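Local coordinates for protein aldehyde dehydrogenase 12 (Zea mays, PDB 6D97) that oxidises L-glutamate gamma-semialdehyde in an NAD+-dependent reaction, the last step of proline catabolism in plants, at residues 74-86 with 251-265. Sequence-based numbering, arbitrary orientation.
Sequences VAEVQGTEIKSFM and INSDGAVMNKLLLEA. With NAD (nicotinamide-adenine-dinucleotide), chain E.
Ile251 lays its side chain over one face of the Phe85 ring, its CD1 3.9 Å from the ring centroid in a CH-pi contact only 11° off the normal. Ile251 belongs to an edge strand, within this chain, of the parallel Rossmann-fold sheet, and the short loop 252-254 leads into helix 255-265, which borders the NAD adenine. CG1 of Ile251 stands anti to the backbone nitrogen (chi1 -178°) and the extended chain beyond it carries CD1 over the ring centre, while CB lies 3.6 Å from Phe85 CE1. Farther along, the helix is covered by the 74-86 segment: Ile82 sets CG2 against Val257 CG1 and sends CD1 to Leu261 CA, and Met86 and Leu261 slide past each other in opposite senses, CG 3.8 Å from CD1. The direct hydrogen bond across the contact lies toward the other end, where Val77 N donates to Asn252 O (2.8 Å, 167°), in the carbonyl plane; Asn252 OD1 turns instead to Ser228 OG. A water links Val77 O to the backbone N of Asp254, the helix N-cap, whose OD1 accepts from Val257 N. Val257 and Leu261 thus pack on 74-86, whereas Met258 CB touches the adenine and Asn259 OD1 accepts from NAD N6A at 2.8 Å.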
loop_
_atom_site.group_PDB
_atom_site.type_symbol
_atom_site.label_atom_id
_atom_site.label_comp_id
_atom_site.label_asym_id
_atom_site.label_seq_id
_atom_site.Cartn_x
_atom_site.Cartn_y
_atom_site.Cartn_z
ATOM N N VAL A 74 -3.852 -14.123 44.091
ATOM C CA VAL A 74 -3.335 -13.138 43.150
ATOM C C VAL A 74 -2.728 -11.987 43.941
ATOM O O VAL A 74 -3.353 -11.472 44.875
ATOM C CB VAL A 74 -4.441 -12.638 42.202
ATOM C CG1 VAL A 74 -3.904 -11.582 41.258
ATOM C CG2 VAL A 74 -5.032 -13.808 41.424
ATOM N N ALA A 75 -1.512 -11.587 43.567
ATOM C CA ALA A 75 -0.787 -10.530 44.273
ATOM C C ALA A 75 -1.283 -9.164 43.797
ATOM O O ALA A 75 -0.611 -8.432 43.068
ATOM C CB ALA A 75 0.712 -10.681 44.062
ATOM N N GLU A 76 -2.487 -8.816 44.241
ATOM C CA GLU A 76 -3.111 -7.581 43.783
ATOM C C GLU A 76 -2.447 -6.377 44.440
ATOM O O GLU A 76 -2.364 -6.291 45.670
ATOM C CB GLU A 76 -4.612 -7.607 44.057
ATOM C CG GLU A 76 -5.380 -8.379 42.988
ATOM C CD GLU A 76 -6.880 -8.205 43.087
ATOM O OE1 GLU A 76 -7.359 -7.790 44.162
ATOM O OE2 GLU A 76 -7.579 -8.470 42.086
ATOM N N VAL A 77 -1.967 -5.457 43.610
ATOM C CA VAL A 77 -1.299 -4.247 44.073
ATOM C C VAL A 77 -2.342 -3.247 44.548
ATOM O O VAL A 77 -3.403 -3.091 43.932
ATOM C CB VAL A 77 -0.430 -3.656 42.945
ATOM C CG1 VAL A 77 0.157 -2.312 43.350
ATOM C CG2 VAL A 77 0.668 -4.632 42.561
ATOM N N GLN A 78 -2.045 -2.565 45.649
ATOM C CA GLN A 78 -2.941 -1.560 46.196
ATOM C C GLN A 78 -2.543 -0.174 45.693
ATOM O O GLN A 78 -1.493 0.015 45.076
ATOM C CB GLN A 78 -2.944 -1.625 47.724
ATOM C CG GLN A 78 -3.681 -2.842 48.276
ATOM C CD GLN A 78 -3.089 -3.343 49.582
ATOM O OE1 GLN A 78 -3.217 -2.697 50.624
ATOM N NE2 GLN A 78 -2.425 -4.495 49.529
ATOM N N GLY A 79 -3.416 0.801 45.952
ATOM C CA GLY A 79 -3.249 2.113 45.350
ATOM C C GLY A 79 -1.981 2.827 45.774
ATOM O O GLY A 79 -1.497 3.712 45.063
ATOM N N THR A 80 -1.427 2.460 46.930
ATOM C CA THR A 80 -0.213 3.084 47.437
ATOM C C THR A 80 1.015 2.195 47.284
ATOM O O THR A 80 2.018 2.416 47.970
ATOM C CB THR A 80 -0.388 3.488 48.902
ATOM O OG1 THR A 80 -1.017 2.424 49.630
ATOM C CG2 THR A 80 -1.226 4.756 49.009
ATOM N N GLU A 81 0.967 1.195 46.409
ATOM C CA GLU A 81 2.165 0.428 46.083
ATOM C C GLU A 81 2.359 0.328 44.574
ATOM O O GLU A 81 2.833 -0.686 44.053
ATOM C CB GLU A 81 2.135 -0.957 46.727
ATOM C CG GLU A 81 0.771 -1.600 46.829
ATOM C CD GLU A 81 0.862 -3.061 47.238
ATOM O OE1 GLU A 81 -0.172 -3.650 47.623
ATOM O OE2 GLU A 81 1.977 -3.621 47.170
ATOM N N ILE A 82 2.030 1.402 43.849
ATOM C CA ILE A 82 2.162 1.426 42.394
ATOM C C ILE A 82 3.358 2.244 41.918
ATOM O O ILE A 82 3.517 2.432 40.702
ATOM C CB ILE A 82 0.880 1.958 41.720
ATOM C CG1 ILE A 82 0.635 3.415 42.121
ATOM C CG2 ILE A 82 -0.319 1.091 42.062
ATOM C CD1 ILE A 82 -0.327 4.154 41.216
ATOM N N LYS A 83 4.206 2.732 42.833
ATOM C CA LYS A 83 5.309 3.605 42.434
ATOM C C LYS A 83 6.275 2.891 41.497
ATOM O O LYS A 83 6.755 3.482 40.523
ATOM C CB LYS A 83 6.055 4.117 43.669
ATOM C CG LYS A 83 6.928 5.339 43.397
ATOM C CD LYS A 83 7.854 5.653 44.564
ATOM C CE LYS A 83 8.614 6.947 44.314
ATOM N NZ LYS A 83 9.657 7.193 45.343
ATOM N N SER A 84 6.571 1.621 41.780
ATOM C CA SER A 84 7.506 0.872 40.949
ATOM C C SER A 84 7.020 0.781 39.506
ATOM O O SER A 84 7.826 0.818 38.569
ATOM C CB SER A 84 7.723 -0.523 41.536
ATOM O OG SER A 84 8.586 -0.470 42.661
ATOM N N PHE A 85 5.705 0.673 39.305
ATOM C CA PHE A 85 5.177 0.615 37.945
ATOM C C PHE A 85 5.299 1.965 37.251
ATOM O O PHE A 85 5.636 2.027 36.061
ATOM C CB PHE A 85 3.728 0.129 37.965
ATOM C CG PHE A 85 3.584 -1.309 38.370
ATOM C CD1 PHE A 85 3.686 -2.321 37.428
ATOM C CD2 PHE A 85 3.363 -1.651 39.694
ATOM C CE1 PHE A 85 3.561 -3.650 37.797
ATOM C CE2 PHE A 85 3.238 -2.979 40.071
ATOM C CZ PHE A 85 3.335 -3.980 39.121
ATOM N N MET A 86 5.042 3.054 37.979
ATOM C CA MET A 86 5.290 4.390 37.444
ATOM C C MET A 86 6.754 4.559 37.053
ATOM O O MET A 86 7.067 5.037 35.956
ATOM C CB MET A 86 4.894 5.449 38.472
ATOM C CG MET A 86 3.407 5.570 38.729
ATOM S SD MET A 86 3.093 6.439 40.278
ATOM C CE MET A 86 4.038 7.938 40.019
ATOM N N ILE A 251 0.888 -6.166 35.946
ATOM C CA ILE A 251 0.276 -5.726 37.195
ATOM C C ILE A 251 -1.055 -6.444 37.379
ATOM O O ILE A 251 -1.828 -6.596 36.426
ATOM C CB ILE A 251 0.092 -4.194 37.242
ATOM C CG1 ILE A 251 -0.501 -3.773 38.591
ATOM C CG2 ILE A 251 -0.780 -3.706 36.094
ATOM C CD1 ILE A 251 -0.422 -2.282 38.871
ATOM N N ASN A 252 -1.305 -6.908 38.600
ATOM C CA ASN A 252 -2.596 -7.449 38.998
ATOM C C ASN A 252 -3.207 -6.508 40.028
ATOM O O ASN A 252 -2.535 -6.120 40.990
ATOM C CB ASN A 252 -2.460 -8.858 39.581
ATOM C CG ASN A 252 -1.832 -9.848 38.611
ATOM O OD1 ASN A 252 -2.530 -10.530 37.864
ATOM N ND2 ASN A 252 -0.510 -9.953 38.649
ATOM N N SER A 253 -4.464 -6.132 39.819
ATOM C CA SER A 253 -5.138 -5.207 40.722
ATOM C C SER A 253 -6.617 -5.190 40.374
ATOM O O SER A 253 -7.039 -5.719 39.343
ATOM C CB SER A 253 -4.555 -3.793 40.632
ATOM O OG SER A 253 -4.871 -3.189 39.389
ATOM N N ASP A 254 -7.402 -4.576 41.255
ATOM C CA ASP A 254 -8.770 -4.261 40.895
ATOM C C ASP A 254 -8.783 -3.068 39.944
ATOM O O ASP A 254 -7.759 -2.417 39.707
ATOM C CB ASP A 254 -9.624 -3.986 42.137
ATOM C CG ASP A 254 -9.078 -2.860 43.009
ATOM O OD1 ASP A 254 -8.626 -1.824 42.479
ATOM O OD2 ASP A 254 -9.134 -3.002 44.247
ATOM N N GLY A 255 -9.963 -2.784 39.395
ATOM C CA GLY A 255 -10.068 -1.713 38.419
ATOM C C GLY A 255 -9.711 -0.354 38.989
ATOM O O GLY A 255 -9.135 0.488 38.297
ATOM N N ALA A 256 -10.030 -0.127 40.266
ATOM C CA ALA A 256 -9.828 1.195 40.851
ATOM C C ALA A 256 -8.349 1.534 40.969
ATOM O O ALA A 256 -7.948 2.681 40.733
ATOM C CB ALA A 256 -10.505 1.276 42.219
ATOM N N VAL A 257 -7.523 0.558 41.346
ATOM C CA VAL A 257 -6.091 0.813 41.446
ATOM C C VAL A 257 -5.493 1.037 40.066
ATOM O O VAL A 257 -4.674 1.944 39.869
ATOM C CB VAL A 257 -5.386 -0.337 42.184
ATOM C CG1 VAL A 257 -3.886 -0.205 42.025
ATOM C CG2 VAL A 257 -5.769 -0.333 43.653
ATOM N N MET A 258 -5.896 0.224 39.086
ATOM C CA MET A 258 -5.415 0.421 37.722
ATOM C C MET A 258 -5.793 1.802 37.207
ATOM O O MET A 258 -5.030 2.427 36.459
ATOM C CB MET A 258 -5.974 -0.665 36.803
ATOM C CG MET A 258 -5.308 -0.707 35.433
ATOM S SD MET A 258 -3.536 -1.028 35.563
ATOM C CE MET A 258 -3.010 -0.738 33.878
ATOM N N ASN A 259 -6.971 2.294 37.597
ATOM C CA ASN A 259 -7.379 3.643 37.227
ATOM C C ASN A 259 -6.405 4.673 37.783
ATOM O O ASN A 259 -5.983 5.594 37.074
ATOM C CB ASN A 259 -8.797 3.916 37.729
ATOM C CG ASN A 259 -9.606 4.770 36.771
ATOM O OD1 ASN A 259 -10.767 4.473 36.493
ATOM N ND2 ASN A 259 -8.994 5.833 36.256
ATOM N N LYS A 260 -6.024 4.522 39.055
ATOM C CA LYS A 260 -5.074 5.452 39.657
ATOM C C LYS A 260 -3.731 5.406 38.941
ATOM O O LYS A 260 -3.102 6.449 38.722
ATOM C CB LYS A 260 -4.883 5.138 41.139
ATOM C CG LYS A 260 -6.126 5.212 42.000
ATOM C CD LYS A 260 -5.742 4.894 43.439
ATOM C CE LYS A 260 -6.843 4.167 44.187
ATOM N NZ LYS A 260 -8.003 5.049 44.475
ATOM N N LEU A 261 -3.269 4.207 38.581
ATOM C CA LEU A 261 -1.988 4.092 37.893
ATOM C C LEU A 261 -2.017 4.813 36.552
ATOM O O LEU A 261 -1.040 5.467 36.169
ATOM C CB LEU A 261 -1.621 2.621 37.706
ATOM C CG LEU A 261 -0.387 2.360 36.843
ATOM C CD1 LEU A 261 0.844 3.015 37.450
ATOM C CD2 LEU A 261 -0.171 0.869 36.665
ATOM N N LEU A 262 -3.139 4.717 35.832
ATOM C CA LEU A 262 -3.256 5.389 34.541
ATOM C C LEU A 262 -3.166 6.900 34.694
ATOM O O LEU A 262 -2.528 7.577 33.880
ATOM C CB LEU A 262 -4.572 5.008 33.862
ATOM C CG LEU A 262 -4.776 3.552 33.441
ATOM C CD1 LEU A 262 -6.178 3.351 32.870
ATOM C CD2 LEU A 262 -3.723 3.130 32.436
ATOM N N LEU A 263 -3.803 7.448 35.725
ATOM C CA LEU A 263 -3.780 8.890 35.929
ATOM C C LEU A 263 -2.484 9.373 36.563
ATOM O O LEU A 263 -2.147 10.554 36.430
ATOM C CB LEU A 263 -4.978 9.306 36.782
ATOM C CG LEU A 263 -6.315 9.102 36.068
ATOM C CD1 LEU A 263 -7.493 9.288 37.012
ATOM C CD2 LEU A 263 -6.419 10.051 34.884
ATOM N N GLU A 264 -1.748 8.490 37.237
ATOM C CA GLU A 264 -0.484 8.873 37.851
ATOM C C GLU A 264 0.702 8.655 36.921
ATOM O O GLU A 264 1.638 9.461 36.915
ATOM C CB GLU A 264 -0.275 8.096 39.153
ATOM C CG GLU A 264 -1.119 8.596 40.315
ATOM C CD GLU A 264 -0.275 8.995 41.507
ATOM O OE1 GLU A 264 -0.151 8.188 42.452
ATOM O OE2 GLU A 264 0.283 10.113 41.489
ATOM N N ALA A 265 0.684 7.577 36.136
ATOM C CA ALA A 265 1.787 7.303 35.223
ATOM C C ALA A 265 1.639 8.030 33.896
ATOM O O ALA A 265 2.638 8.205 33.188
ATOM C CB ALA A 265 1.906 5.796 34.977
HETATM P PA NAD E . -14.633 -4.843 32.599
HETATM O O1A NAD E . -14.808 -3.406 32.010
HETATM O O2A NAD E . -15.358 -5.234 33.791
HETATM O O5B NAD E . -13.311 -5.274 33.096
HETATM C C5B NAD E . -12.256 -5.475 32.186
HETATM C C4B NAD E . -10.888 -5.071 32.725
HETATM O O4B NAD E . -10.796 -3.687 33.013
HETATM C C3B NAD E . -10.478 -5.838 33.940
HETATM O O3B NAD E . -9.137 -6.138 33.899
HETATM C C2B NAD E . -10.773 -4.894 35.024
HETATM O O2B NAD E . -9.984 -5.145 36.123
HETATM C C1B NAD E . -10.449 -3.603 34.369
HETATM N N9A NAD E . -11.087 -2.437 34.944
HETATM C C8A NAD E . -12.368 -2.318 35.449
HETATM N N7A NAD E . -12.565 -1.059 35.854
HETATM C C5A NAD E . -11.419 -0.308 35.613
HETATM C C6A NAD E . -11.053 1.009 35.813
HETATM N N6A NAD E . -11.988 1.923 36.407
HETATM N N1A NAD E . -9.831 1.434 35.459
HETATM C C2A NAD E . -8.923 0.598 34.894
HETATM N N3A NAD E . -9.245 -0.704 34.680
HETATM C C4A NAD E . -10.463 -1.173 35.022
HETATM O O3 NAD E . -14.971 -6.011 31.775
HETATM P PN NAD E . -16.111 -7.080 32.063
HETATM O O1N NAD E . -16.156 -7.901 30.723
HETATM O O2N NAD E . -15.722 -8.015 33.171
HETATM O O5D NAD E . -17.474 -6.491 32.308
HETATM O O HOH W 1 -5.846 -3.839 43.828
HETATM O O HOH W 2 5.280 6.973 34.797
#